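Local coordinates for protein glucosamine--fructose-6-phosphate aminotransferase [isomerizing] (Francisella tularensis subsp. tularensis, PDB 3TBF) that probably converts fructose 6-phosphate to glucosamine 6-phosphate with nitrogen from glutamine, the C-terminal isomerase part being the one determined here, at residues H12-I18 with Q345-Y349; G160-T164 with K248-I252; S221-K227 with H350-K355. All blocks are in the same frame, centred on the assembly; numbering follows the deposited sequence.

Contact 1. Residues H12-I18 with Q345-Y349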
ATOM      1  N   HIS A  12     -11.378 -20.590 -23.228  1.00 26.20           N
ATOM      2  CA  HIS A  12     -11.691 -19.194 -22.935  1.00 24.66           C
ATOM      3  C   HIS A  12     -10.523 -18.353 -23.376  1.00 23.22           C
ATOM      4  O   HIS A  12      -9.386 -18.844 -23.384  1.00 23.74           O
ATOM      5  CB  HIS A  12     -11.838 -19.001 -21.441  1.00 24.26           C
ATOM      6  CG  HIS A  12     -13.009 -19.714 -20.864  1.00 27.16           C
ATOM      7  ND1 HIS A  12     -12.922 -20.989 -20.339  1.00 28.88           N
ATOM      8  CD2 HIS A  12     -14.306 -19.351 -20.763  1.00 28.94           C
ATOM      9  CE1 HIS A  12     -14.115 -21.372 -19.923  1.00 28.51           C
ATOM     10  NE2 HIS A  12     -14.970 -20.396 -20.168  1.00 31.30           N
ATOM     11  N   TYR A  13     -10.760 -17.107 -23.720  1.00 21.78           N
ATOM     12  CA  TYR A  13      -9.660 -16.234 -24.081  1.00 22.27           C
ATOM     13  C   TYR A  13      -8.679 -16.052 -22.942  1.00 20.66           C
ATOM     14  O   TYR A  13      -7.460 -15.997 -23.153  1.00 20.75           O
ATOM     15  CB  TYR A  13     -10.132 -14.854 -24.522  1.00 22.66           C
ATOM     16  CG  TYR A  13     -10.829 -14.827 -25.832  1.00 25.87           C
ATOM     17  CD1 TYR A  13     -10.125 -14.664 -27.024  1.00 29.26           C
ATOM     18  CD2 TYR A  13     -12.205 -14.956 -25.888  1.00 30.07           C
ATOM     19  CE1 TYR A  13     -10.800 -14.648 -28.260  1.00 31.37           C
ATOM     20  CE2 TYR A  13     -12.887 -14.949 -27.092  1.00 31.07           C
ATOM     21  CZ  TYR A  13     -12.201 -14.781 -28.267  1.00 32.74           C
ATOM     22  OH  TYR A  13     -12.948 -14.756 -29.432  1.00 33.68           O
HETATM   23  N   MSE A  14      -9.186 -15.949 -21.730  1.00 19.84           N
HETATM   24  CA  MSE A  14      -8.283 -15.759 -20.592  1.00 18.82           C
HETATM   25  C   MSE A  14      -7.248 -16.886 -20.540  1.00 18.70           C
HETATM   26  O   MSE A  14      -6.104 -16.645 -20.242  1.00 17.64           O
HETATM   27  CB  MSE A  14      -9.012 -15.701 -19.263  1.00 17.87           C
HETATM   28  CG  MSE A  14      -8.052 -15.329 -18.199  1.00 18.42           C
HETATM   29 SE   MSE A  14      -8.844 -15.053 -16.493  0.60 25.79          SE
HETATM   30  CE  MSE A  14      -7.187 -14.904 -15.303  1.00 19.18           C
ATOM     31  N   LEU A  15      -7.661 -18.106 -20.829  1.00 19.01           N
ATOM     32  CA  LEU A  15      -6.757 -19.238 -20.733  1.00 20.17           C
ATOM     33  C   LEU A  15      -5.772 -19.217 -21.885  1.00 18.67           C
ATOM     34  O   LEU A  15      -4.620 -19.507 -21.717  1.00 18.83           O
ATOM     35  CB  LEU A  15      -7.532 -20.553 -20.717  1.00 20.87           C
ATOM     36  CG  LEU A  15      -6.738 -21.799 -20.415  1.00 21.85           C
ATOM     37  CD1 LEU A  15      -6.083 -21.663 -19.070  1.00 22.35           C
ATOM     38  CD2 LEU A  15      -7.662 -23.050 -20.494  1.00 22.97           C
ATOM     39  N   LYS A  16      -6.218 -18.812 -23.041  1.00 18.48           N
ATOM     40  CA  LYS A  16      -5.272 -18.618 -24.157  1.00 18.27           C
ATOM     41  C   LYS A  16      -4.171 -17.612 -23.801  1.00 17.14           C
ATOM     42  O   LYS A  16      -3.006 -17.803 -24.155  1.00 16.59           O
ATOM     43  CB  LYS A  16      -5.989 -18.090 -25.387  1.00 18.75           C
ATOM     44  CG  LYS A  16      -5.018 -17.649 -26.476  1.00 21.05           C
ATOM     45  CD  LYS A  16      -5.729 -17.197 -27.691  1.00 25.43           C
ATOM     46  CE  LYS A  16      -5.991 -15.716 -27.693  1.00 28.94           C
ATOM     47  NZ  LYS A  16      -4.946 -15.071 -28.561  1.00 33.89           N
ATOM     48  N   GLU A  17      -4.555 -16.543 -23.097  1.00 15.58           N
ATOM     49  CA  GLU A  17      -3.637 -15.468 -22.827  1.00 14.42           C
ATOM     50  C   GLU A  17      -2.650 -15.877 -21.790  1.00 12.97           C
ATOM     51  O   GLU A  17      -1.498 -15.488 -21.843  1.00 13.12           O
ATOM     52  CB  GLU A  17      -4.377 -14.194 -22.464  1.00 14.41           C
ATOM     53  CG  GLU A  17      -4.911 -13.491 -23.739  1.00 18.05           C
ATOM     54  CD  GLU A  17      -6.240 -12.722 -23.551  1.00 24.13           C
ATOM     55  OE1 GLU A  17      -6.477 -12.171 -22.448  1.00 24.72           O
ATOM     56  OE2 GLU A  17      -7.040 -12.658 -24.526  1.00 27.37           O
ATOM     57  N   ILE A  18      -3.072 -16.687 -20.846  1.00 12.10           N
ATOM     58  CA  ILE A  18      -2.140 -17.182 -19.872  1.00 12.32           C
ATOM     59  C   ILE A  18      -1.127 -18.039 -20.598  1.00 13.12           C
ATOM     60  O   ILE A  18       0.059 -17.960 -20.302  1.00 13.50           O
ATOM     61  CB  ILE A  18      -2.840 -17.999 -18.823  1.00 12.15           C
ATOM     62  CG1 ILE A  18      -3.627 -17.082 -17.904  1.00 13.65           C
ATOM     63  CG2 ILE A  18      -1.862 -18.748 -18.037  1.00 12.23           C
ATOM     64  CD1 ILE A  18      -4.562 -17.805 -16.986  1.00 15.67           C
ATOM     65  N   GLN A 345      -2.309 -16.908 -11.595  1.00 14.08           N
ATOM     66  CA  GLN A 345      -3.290 -16.589 -12.646  1.00 13.43           C
ATOM     67  C   GLN A 345      -4.129 -17.811 -12.882  1.00 13.98           C
ATOM     68  O   GLN A 345      -5.325 -17.690 -13.062  1.00 15.16           O
ATOM     69  CB  GLN A 345      -2.652 -16.187 -13.955  1.00 13.01           C
ATOM     70  CG  GLN A 345      -1.710 -15.066 -13.855  1.00 15.61           C
ATOM     71  CD  GLN A 345      -0.850 -14.916 -15.085  1.00 18.25           C
ATOM     72  OE1 GLN A 345      -0.415 -15.901 -15.706  1.00 17.62           O
ATOM     73  NE2 GLN A 345      -0.624 -13.664 -15.474  1.00 16.83           N
ATOM     74  N   LEU A 346      -3.502 -18.984 -12.900  1.00 13.55           N
ATOM     75  CA  LEU A 346      -4.227 -20.226 -13.153  1.00 14.85           C
ATOM     76  C   LEU A 346      -5.217 -20.521 -12.025  1.00 16.00           C
ATOM     77  O   LEU A 346      -6.332 -20.988 -12.250  1.00 17.57           O
ATOM     78  CB  LEU A 346      -3.262 -21.376 -13.337  1.00 14.10           C
ATOM     79  CG  LEU A 346      -2.496 -21.445 -14.674  1.00 14.79           C
ATOM     80  CD1 LEU A 346      -1.502 -22.635 -14.742  1.00 14.81           C
ATOM     81  CD2 LEU A 346      -3.415 -21.571 -15.836  1.00 14.18           C
ATOM     82  N   LEU A 347      -4.832 -20.181 -10.818  1.00 16.23           N
ATOM     83  CA  LEU A 347      -5.676 -20.377  -9.684  1.00 16.70           C
ATOM     84  C   LEU A 347      -6.905 -19.570  -9.853  1.00 18.00           C
ATOM     85  O   LEU A 347      -8.016 -20.045  -9.591  1.00 20.07           O
ATOM     86  CB  LEU A 347      -4.969 -19.954  -8.412  1.00 16.11           C
ATOM     87  CG  LEU A 347      -5.764 -20.231  -7.097  1.00 19.55           C
ATOM     88  CD1 LEU A 347      -6.187 -21.708  -6.939  1.00 17.39           C
ATOM     89  CD2 LEU A 347      -5.002 -19.747  -5.865  1.00 13.40           C
ATOM     90  N   SER A 348      -6.734 -18.331 -10.267  1.00 17.79           N
ATOM     91  CA  SER A 348      -7.873 -17.460 -10.333  1.00 19.29           C
ATOM     92  C   SER A 348      -8.768 -17.868 -11.479  1.00 19.54           C
ATOM     93  O   SER A 348      -9.982 -17.749 -11.372  1.00 20.42           O
ATOM     94  CB  SER A 348      -7.478 -15.971 -10.448  1.00 18.88           C
ATOM     95  OG  SER A 348      -7.096 -15.679 -11.792  1.00 21.53           O
ATOM     96  N   TYR A 349      -8.180 -18.366 -12.558  1.00 19.89           N
ATOM     97  CA  TYR A 349      -8.977 -18.895 -13.655  1.00 19.82           C
ATOM     98  C   TYR A 349      -9.833 -20.060 -13.216  1.00 19.58           C
ATOM     99  O   TYR A 349     -11.037 -20.038 -13.379  1.00 20.10           O
ATOM    100  CB  TYR A 349      -8.103 -19.308 -14.832  1.00 20.07           C
ATOM    101  CG  TYR A 349      -8.887 -20.035 -15.902  1.00 22.31           C
ATOM    102  CD1 TYR A 349      -9.657 -19.337 -16.846  1.00 24.18           C
ATOM    103  CD2 TYR A 349      -8.874 -21.444 -15.964  1.00 24.46           C
ATOM    104  CE1 TYR A 349     -10.385 -20.019 -17.839  1.00 25.47           C
ATOM    105  CE2 TYR A 349      -9.608 -22.130 -16.937  1.00 27.02           C
ATOM    106  CZ  TYR A 349     -10.366 -21.412 -17.871  1.00 25.54           C
ATOM    107  OH  TYR A 349     -11.080 -22.110 -18.801  1.00 25.81           O
TER
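Tyr349 is the centre of an antiparallel helix-helix contact, met at its hydroxyl by His12 and on one face by Leu15. The N-terminal helix 13-19 here lies along helix 335-355, the last helix of the second SIS domain; the two short axes run at 168° and approach to 10.8 Å. His12 ND1 and Tyr349 OH share a short hydrogen bond of 2.6 Å, in which either group could be the donor. ND1 sits in the plane of the tyrosine ring, at its edge, while the two rings are turned obliquely. Leu15 supplies a CH-pi contact: its CD1 lies 4.3 Å from the Tyr349 ring centroid, only 16° off the ring normal. Tyr349 reaches the start of the opposing helix, where His12 holds the N-cap position, because its chi1 of 172° sets CG opposite the backbone N. Selenomethionine Met14 adds its SE at another part of the ring edge.

One turn further along, Ile18 drops between Gln345 and Leu346. Its CG2 lies 3.9 Å from Leu346 CD2, and its side chain slides past that of Gln345 in the opposite direction. The Gln345 amide oxygen is hydrogen-bonded by Gln21. Behind this shell, Asp360 accepts the backbone N-H groups of Tyr13 and Met14, holding the start of the helix, and helix 214-221 touches Leu346. Within helix 335-355, Gln345 O accepts both Tyr349 N and Ser348 OG, and the selenomethionine CE of Met14 touches Ser348 OG at 3.6 Å.

Contact 2. Residues G160-T164 with K248-I252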
ATOM      1  N   GLY A 160      -9.433 -11.305 -21.872  1.00 33.91           N
ATOM      2  CA  GLY A 160      -9.715 -11.789 -20.526  1.00 34.22           C
ATOM      3  C   GLY A 160     -10.144 -10.633 -19.630  1.00 34.05           C
ATOM      4  O   GLY A 160      -9.654  -9.518 -19.767  1.00 33.14           O
ATOM      5  N   VAL A 161     -11.073 -10.897 -18.729  1.00 34.54           N
ATOM      6  CA  VAL A 161     -11.487  -9.877 -17.787  1.00 35.37           C
ATOM      7  C   VAL A 161     -10.215  -9.417 -17.022  1.00 35.40           C
ATOM      8  O   VAL A 161      -9.940  -8.214 -16.931  1.00 35.88           O
ATOM      9  CB  VAL A 161     -12.601 -10.371 -16.788  1.00 35.55           C
ATOM     10  CG1 VAL A 161     -12.831  -9.320 -15.688  1.00 35.21           C
ATOM     11  CG2 VAL A 161     -13.895 -10.654 -17.519  1.00 35.07           C
ATOM     12  N   ALA A 162      -9.447 -10.369 -16.489  1.00 34.26           N
ATOM     13  CA  ALA A 162      -8.221 -10.005 -15.799  1.00 33.50           C
ATOM     14  C   ALA A 162      -7.112  -9.932 -16.813  1.00 32.76           C
ATOM     15  O   ALA A 162      -7.105 -10.649 -17.814  1.00 33.17           O
ATOM     16  CB  ALA A 162      -7.866 -11.017 -14.681  1.00 33.36           C
ATOM     17  N   SER A 163      -6.167  -9.043 -16.567  1.00 30.81           N
ATOM     18  CA  SER A 163      -5.011  -9.010 -17.409  1.00 29.21           C
ATOM     19  C   SER A 163      -3.970 -10.046 -16.895  1.00 27.24           C
ATOM     20  O   SER A 163      -3.757 -10.236 -15.674  1.00 27.25           O
ATOM     21  CB  SER A 163      -4.443  -7.622 -17.430  1.00 28.80           C
ATOM     22  OG  SER A 163      -3.660  -7.483 -16.286  1.00 31.23           O
ATOM     23  N   THR A 164      -3.342 -10.723 -17.842  1.00 24.74           N
ATOM     24  CA  THR A 164      -2.374 -11.754 -17.541  1.00 22.31           C
ATOM     25  C   THR A 164      -1.082 -11.411 -18.251  1.00 21.26           C
ATOM     26  O   THR A 164      -0.126 -10.938 -17.634  1.00 21.03           O
ATOM     27  CB  THR A 164      -2.878 -13.151 -17.943  1.00 22.41           C
ATOM     28  OG1 THR A 164      -3.252 -13.155 -19.334  1.00 20.05           O
ATOM     29  CG2 THR A 164      -4.065 -13.575 -17.057  1.00 16.76           C
ATOM     30  N   LYS A 248      -6.337 -10.740  -8.951  1.00 17.01           N
ATOM     31  CA  LYS A 248      -6.999 -11.618  -9.967  1.00 18.11           C
ATOM     32  C   LYS A 248      -8.142 -12.420  -9.329  1.00 17.78           C
ATOM     33  O   LYS A 248      -9.213 -12.536  -9.912  1.00 17.54           O
ATOM     34  CB  LYS A 248      -6.090 -12.613 -10.671  1.00 18.58           C
ATOM     35  CG  LYS A 248      -4.786 -12.116 -11.293  1.00 22.13           C
ATOM     36  CD  LYS A 248      -4.951 -11.287 -12.519  1.00 23.62           C
ATOM     37  CE  LYS A 248      -5.240  -9.818 -12.216  1.00 23.47           C
ATOM     38  NZ  LYS A 248      -4.496  -8.930 -13.198  1.00 23.85           N
ATOM     39  N   LEU A 249      -7.907 -13.004  -8.174  1.00 17.41           N
ATOM     40  CA  LEU A 249      -8.926 -13.846  -7.576  1.00 18.93           C
ATOM     41  C   LEU A 249     -10.173 -13.056  -7.299  1.00 20.77           C
ATOM     42  O   LEU A 249     -11.271 -13.501  -7.595  1.00 22.81           O
ATOM     43  CB  LEU A 249      -8.418 -14.481  -6.282  1.00 18.86           C
ATOM     44  CG  LEU A 249      -9.337 -15.548  -5.698  1.00 17.71           C
ATOM     45  CD1 LEU A 249      -9.508 -16.593  -6.702  1.00 17.96           C
ATOM     46  CD2 LEU A 249      -8.758 -16.114  -4.387  1.00 18.51           C
ATOM     47  N   LYS A 250      -9.996 -11.868  -6.754  1.00 21.48           N
ATOM     48  CA  LYS A 250     -11.088 -10.992  -6.400  1.00 23.83           C
ATOM     49  C   LYS A 250     -11.852 -10.567  -7.657  1.00 25.41           C
ATOM     50  O   LYS A 250     -13.085 -10.665  -7.725  1.00 26.14           O
ATOM     51  CB  LYS A 250     -10.455  -9.787  -5.680  1.00 24.29           C
ATOM     52  CG  LYS A 250     -11.340  -8.716  -5.171  1.00 28.02           C
ATOM     53  CD  LYS A 250     -10.605  -7.775  -4.196  1.00 33.41           C
ATOM     54  CE  LYS A 250      -9.146  -7.453  -4.602  1.00 35.24           C
ATOM     55  NZ  LYS A 250      -8.525  -6.378  -3.763  1.00 37.58           N
ATOM     56  N   GLU A 251     -11.097 -10.151  -8.663  1.00 26.64           N
ATOM     57  CA  GLU A 251     -11.609  -9.551  -9.893  1.00 28.46           C
ATOM     58  C   GLU A 251     -12.476 -10.491 -10.694  1.00 28.31           C
ATOM     59  O   GLU A 251     -13.382 -10.022 -11.355  1.00 28.46           O
ATOM     60  CB  GLU A 251     -10.422  -9.139 -10.797  1.00 30.02           C
ATOM     61  CG  GLU A 251     -10.610  -7.981 -11.788  1.00 34.88           C
ATOM     62  CD  GLU A 251      -9.249  -7.447 -12.381  1.00 41.00           C
ATOM     63  OE1 GLU A 251      -8.194  -8.115 -12.259  1.00 44.94           O
ATOM     64  OE2 GLU A 251      -9.227  -6.339 -12.976  1.00 46.15           O
ATOM     65  N   ILE A 252     -12.185 -11.799 -10.681  1.00 28.07           N
ATOM     66  CA  ILE A 252     -12.970 -12.738 -11.474  1.00 27.30           C
ATOM     67  C   ILE A 252     -13.713 -13.847 -10.740  1.00 26.83           C
ATOM     68  O   ILE A 252     -14.645 -14.421 -11.313  1.00 26.65           O
ATOM     69  CB  ILE A 252     -12.139 -13.355 -12.613  1.00 28.14           C
ATOM     70  CG1 ILE A 252     -11.203 -14.450 -12.092  1.00 29.20           C
ATOM     71  CG2 ILE A 252     -11.381 -12.261 -13.379  1.00 27.18           C
ATOM     72  CD1 ILE A 252     -10.189 -14.927 -13.187  1.00 29.99           C
TER
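The carboxylate of Glu251 and the methyl group of Ala162 meet with Ala162 CB standing above the carboxylate plane, 3.8 Å from Glu251 OE1. A second flat group, the carbonyl of Ser163, is approached within its own plane: Lys248 NZ donates to a lone pair of Ser163 O at 2.9 Å, with a C=O...N angle of 136°. Both meetings join the two SIS domains, each a parallel five-stranded sheet flanked by helices. The loop between strand 149-152 and helix 165-184 of the first leans on helix 238-253 of the second.

Lys248 reaches the loop by curling. Bends at chi2, chi3 and chi4 fold the chain over Ala162, so that CD rests 3.6 Å from Ala162 CB before NZ turns to the carbonyl. The ammonium has further partners in Thr64 OG1 and in Glu244, with which it forms a salt bridge, whereas its ion pair with Glu251 OE1 is long. That oxygen is buried here and has no hydrogen-bond partner in the model.

Below the polar end, Ile252 offers its CG2 to both Ala162 and Val161. Met14, Ser348 and Ala352 touch the Ile252 side chain from two other helices. On the loop side, backbone hydrogen bonds tie Val161 to Val359 of the C-terminal tail. The apolar part finishes with Val161 CG1 at 4.0 Å from Ile252 CG2.

Contact 3. Residues S221-K227 with H350-K355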
ATOM      1  N   SER A 221      -8.427 -26.080  -6.880  1.00 37.65           N
ATOM      2  CA  SER A 221      -9.422 -25.044  -6.918  1.00 37.13           C
ATOM      3  C   SER A 221     -10.818 -25.458  -6.391  1.00 37.78           C
ATOM      4  O   SER A 221     -11.612 -24.567  -6.028  1.00 36.88           O
ATOM      5  CB  SER A 221      -9.530 -24.510  -8.344  1.00 36.94           C
ATOM      6  OG  SER A 221     -10.260 -25.391  -9.157  1.00 36.96           O
ATOM      7  N   GLU A 222     -11.129 -26.758  -6.354  1.00 37.96           N
ATOM      8  CA  GLU A 222     -12.419 -27.219  -5.791  1.00 39.14           C
ATOM      9  C   GLU A 222     -12.561 -26.776  -4.324  1.00 37.94           C
ATOM     10  O   GLU A 222     -13.653 -26.435  -3.880  1.00 36.84           O
ATOM     11  CB  GLU A 222     -12.558 -28.742  -5.871  1.00 40.74           C
ATOM     12  CG  GLU A 222     -12.793 -29.280  -7.309  1.00 46.09           C
ATOM     13  CD  GLU A 222     -12.173 -30.701  -7.603  1.00 53.14           C
ATOM     14  OE1 GLU A 222     -11.538 -31.325  -6.712  1.00 54.80           O
ATOM     15  OE2 GLU A 222     -12.323 -31.199  -8.757  1.00 58.14           O
ATOM     16  N   TYR A 223     -11.439 -26.764  -3.601  1.00 36.68           N
ATOM     17  CA  TYR A 223     -11.383 -26.253  -2.241  1.00 36.47           C
ATOM     18  C   TYR A 223     -12.029 -24.847  -2.089  1.00 34.57           C
ATOM     19  O   TYR A 223     -12.506 -24.523  -1.013  1.00 35.05           O
ATOM     20  CB  TYR A 223      -9.931 -26.259  -1.719  1.00 36.69           C
ATOM     21  CG  TYR A 223      -9.801 -25.775  -0.303  1.00 39.33           C
ATOM     22  CD1 TYR A 223     -10.146 -26.593   0.773  1.00 42.11           C
ATOM     23  CD2 TYR A 223      -9.354 -24.481  -0.028  1.00 41.80           C
ATOM     24  CE1 TYR A 223     -10.042 -26.130   2.087  1.00 44.17           C
ATOM     25  CE2 TYR A 223      -9.252 -24.016   1.292  1.00 43.48           C
ATOM     26  CZ  TYR A 223      -9.609 -24.843   2.328  1.00 44.66           C
ATOM     27  OH  TYR A 223      -9.525 -24.363   3.616  1.00 51.01           O
ATOM     28  N   PHE A 224     -12.099 -24.048  -3.154  1.00 31.97           N
ATOM     29  CA  PHE A 224     -12.521 -22.661  -3.021  1.00 30.55           C
ATOM     30  C   PHE A 224     -14.012 -22.477  -3.295  1.00 31.60           C
ATOM     31  O   PHE A 224     -14.531 -21.348  -3.184  1.00 30.50           O
ATOM     32  CB  PHE A 224     -11.713 -21.714  -3.920  1.00 28.45           C
ATOM     33  CG  PHE A 224     -10.279 -21.488  -3.471  1.00 25.70           C
ATOM     34  CD1 PHE A 224      -9.325 -22.465  -3.644  1.00 23.64           C
ATOM     35  CD2 PHE A 224      -9.885 -20.268  -2.923  1.00 25.82           C
ATOM     36  CE1 PHE A 224      -8.016 -22.274  -3.281  1.00 25.02           C
ATOM     37  CE2 PHE A 224      -8.568 -20.048  -2.536  1.00 24.25           C
ATOM     38  CZ  PHE A 224      -7.624 -21.061  -2.709  1.00 27.11           C
ATOM     39  N   SER A 225     -14.721 -23.554  -3.617  1.00 32.49           N
ATOM     40  CA  SER A 225     -16.116 -23.393  -4.088  1.00 33.92           C
ATOM     41  C   SER A 225     -17.055 -22.765  -3.063  1.00 34.15           C
ATOM     42  O   SER A 225     -17.952 -22.029  -3.440  1.00 34.00           O
ATOM     43  CB  SER A 225     -16.705 -24.729  -4.552  1.00 34.45           C
ATOM     44  OG  SER A 225     -16.600 -25.688  -3.524  1.00 38.05           O
ATOM     45  N   ASP A 226     -16.842 -23.067  -1.785  1.00 34.53           N
ATOM     46  CA  ASP A 226     -17.660 -22.505  -0.715  1.00 35.88           C
ATOM     47  C   ASP A 226     -16.985 -21.376   0.083  1.00 34.78           C
ATOM     48  O   ASP A 226     -17.508 -20.972   1.130  1.00 36.04           O
ATOM     49  CB  ASP A 226     -18.129 -23.602   0.245  1.00 36.78           C
ATOM     50  CG  ASP A 226     -16.985 -24.234   1.026  1.00 40.09           C
ATOM     51  OD1 ASP A 226     -15.800 -23.967   0.728  1.00 40.67           O
ATOM     52  OD2 ASP A 226     -17.286 -25.021   1.955  1.00 46.84           O
ATOM     53  N   LYS A 227     -15.868 -20.853  -0.425  1.00 32.68           N
ATOM     54  CA  LYS A 227     -15.059 -19.895   0.305  1.00 30.99           C
ATOM     55  C   LYS A 227     -15.348 -18.481  -0.138  1.00 29.95           C
ATOM     56  O   LYS A 227     -15.506 -18.230  -1.348  1.00 29.69           O
ATOM     57  CB  LYS A 227     -13.579 -20.196   0.113  1.00 30.32           C
ATOM     58  CG  LYS A 227     -13.148 -21.553   0.623  1.00 30.51           C
ATOM     59  CD  LYS A 227     -13.557 -21.794   2.102  1.00 30.90           C
ATOM     60  CE  LYS A 227     -12.971 -23.084   2.663  1.00 29.74           C
ATOM     61  NZ  LYS A 227     -13.479 -24.245   1.927  1.00 31.65           N
ATOM     62  N   HIS A 350      -9.233 -21.080 -12.649  1.00 19.17           N
ATOM     63  CA  HIS A 350     -10.027 -22.227 -12.241  1.00 20.39           C
ATOM     64  C   HIS A 350     -11.056 -21.971 -11.133  1.00 21.49           C
ATOM     65  O   HIS A 350     -12.128 -22.572 -11.153  1.00 22.32           O
ATOM     66  CB  HIS A 350      -9.122 -23.346 -11.826  1.00 20.74           C
ATOM     67  CG  HIS A 350      -8.372 -23.928 -12.970  1.00 21.01           C
ATOM     68  ND1 HIS A 350      -8.996 -24.557 -14.025  1.00 24.33           N
ATOM     69  CD2 HIS A 350      -7.050 -23.960 -13.240  1.00 23.60           C
ATOM     70  CE1 HIS A 350      -8.082 -24.982 -14.883  1.00 22.91           C
ATOM     71  NE2 HIS A 350      -6.892 -24.636 -14.425  1.00 24.32           N
ATOM     72  N   VAL A 351     -10.758 -21.072 -10.182  1.00 20.69           N
ATOM     73  CA  VAL A 351     -11.693 -20.813  -9.119  1.00 20.36           C
ATOM     74  C   VAL A 351     -12.875 -20.068  -9.705  1.00 21.09           C
ATOM     75  O   VAL A 351     -14.015 -20.283  -9.296  1.00 19.67           O
ATOM     76  CB  VAL A 351     -11.024 -20.069  -8.001  1.00 20.45           C
ATOM     77  CG1 VAL A 351     -12.040 -19.499  -6.994  1.00 19.24           C
ATOM     78  CG2 VAL A 351     -10.023 -20.997  -7.371  1.00 19.83           C
ATOM     79  N   ALA A 352     -12.609 -19.263 -10.729  1.00 21.87           N
ATOM     80  CA  ALA A 352     -13.678 -18.559 -11.441  1.00 22.91           C
ATOM     81  C   ALA A 352     -14.602 -19.535 -12.113  1.00 24.26           C
ATOM     82  O   ALA A 352     -15.823 -19.378 -12.049  1.00 25.72           O
ATOM     83  CB  ALA A 352     -13.117 -17.596 -12.466  1.00 22.39           C
ATOM     84  N   ILE A 353     -14.043 -20.556 -12.733  1.00 25.06           N
ATOM     85  CA  ILE A 353     -14.887 -21.575 -13.358  1.00 26.52           C
ATOM     86  C   ILE A 353     -15.745 -22.318 -12.318  1.00 28.17           C
ATOM     87  O   ILE A 353     -16.958 -22.430 -12.472  1.00 27.92           O
ATOM     88  CB  ILE A 353     -14.090 -22.587 -14.152  1.00 26.60           C
ATOM     89  CG1 ILE A 353     -13.318 -21.878 -15.269  1.00 26.38           C
ATOM     90  CG2 ILE A 353     -15.025 -23.663 -14.752  1.00 25.31           C
ATOM     91  CD1 ILE A 353     -14.159 -21.175 -16.228  1.00 25.01           C
ATOM     92  N   ILE A 354     -15.112 -22.787 -11.249  1.00 29.60           N
ATOM     93  CA  ILE A 354     -15.836 -23.357 -10.103  1.00 30.99           C
ATOM     94  C   ILE A 354     -16.987 -22.473  -9.614  1.00 31.56           C
ATOM     95  O   ILE A 354     -18.054 -22.953  -9.352  1.00 32.42           O
ATOM     96  CB  ILE A 354     -14.909 -23.584  -8.904  1.00 31.42           C
ATOM     97  CG1 ILE A 354     -13.930 -24.738  -9.175  1.00 32.96           C
ATOM     98  CG2 ILE A 354     -15.719 -23.881  -7.665  1.00 31.30           C
ATOM     99  CD1 ILE A 354     -14.524 -26.102  -9.059  1.00 34.78           C
ATOM    100  N   LYS A 355     -16.769 -21.180  -9.494  1.00 31.78           N
ATOM    101  CA  LYS A 355     -17.838 -20.271  -9.051  1.00 32.27           C
ATOM    102  C   LYS A 355     -18.801 -19.926 -10.187  1.00 33.35           C
ATOM    103  O   LYS A 355     -19.820 -19.309  -9.946  1.00 33.11           O
ATOM    104  CB  LYS A 355     -17.257 -18.965  -8.501  1.00 31.26           C
ATOM    105  CG  LYS A 355     -16.350 -19.104  -7.241  1.00 30.37           C
ATOM    106  CD  LYS A 355     -17.117 -18.800  -5.989  1.00 28.83           C
ATOM    107  CE  LYS A 355     -16.267 -18.935  -4.748  1.00 28.53           C
ATOM    108  NZ  LYS A 355     -17.096 -18.908  -3.502  1.00 26.76           N
TER
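Lys355, near the end of helix 335-355, throws its side chain across to the loop that leads from helix 214-221 into strand 229-234 of the second SIS domain. From CB the chain sets out beside its own helix and then bends at CG (chi2 -98°); beyond that it is extended. CD comes 4.2 Å from Ser225 O, and CE passes 3.4 Å from Phe224 O. At the tip, NZ donates to Lys227 O at 2.8 Å and to Ser225 O at 3.2 Å. The two bonds differ in geometry: the ammonium is moderately tilted from the Lys227 carbonyl plane but stands 67° out of that of Ser225, missing its lone pairs. All three carbonyls belong to the type I beta turn Phe224-Lys227, closed by the bond from Lys227 N to Phe224 O.

Apolar packing fills the rest. Val351 sets CG1 3.8 Å from Phe224 CB, and its CG2 meets both that carbon and Ser221 CB. Ile354 CG2 presses on Ser225 CB at 3.4 Å, tighter than usual carbon contact. The hydroxyl of Ser221 lies by His350 CB, though its hydrogen bond goes back to Asp218 O.

The loop also braces itself: Lys227 NZ pairs with Asp226 OD1 on its syn lone pair and bonds Tyr223 O. Of the two lysines, therefore, Lys227 has a carboxylate close at hand, while Lys355 has a long, weak ion pair with Glu228. The charge of Lys355 is thus probably stabilised largely by the dipoles of backbone carbonyls, which ties Lys355 to the turn.

From the N terminus, residues 12-18 wait for helix 335-355, so contact 1 closes a loop of more than three hundred residues that spans both SIS domains. Contact 2 falls wholly within that loop, bringing a loop of the first domain, before helix 165-184, onto helix 238-253 of the second. Contact 3 opens at 221-227, before contact 2 has closed, and finds its partner past 349; it therefore crosses both others. Contacts 1 and 3 use successive turns of helix 335-355. Glu17 OE1 reaches Gly160 N, Leu249 packs on Val351, and His12 meets Ile353, linking N-terminal helix, first-domain loop and last helix into one continuous assembly.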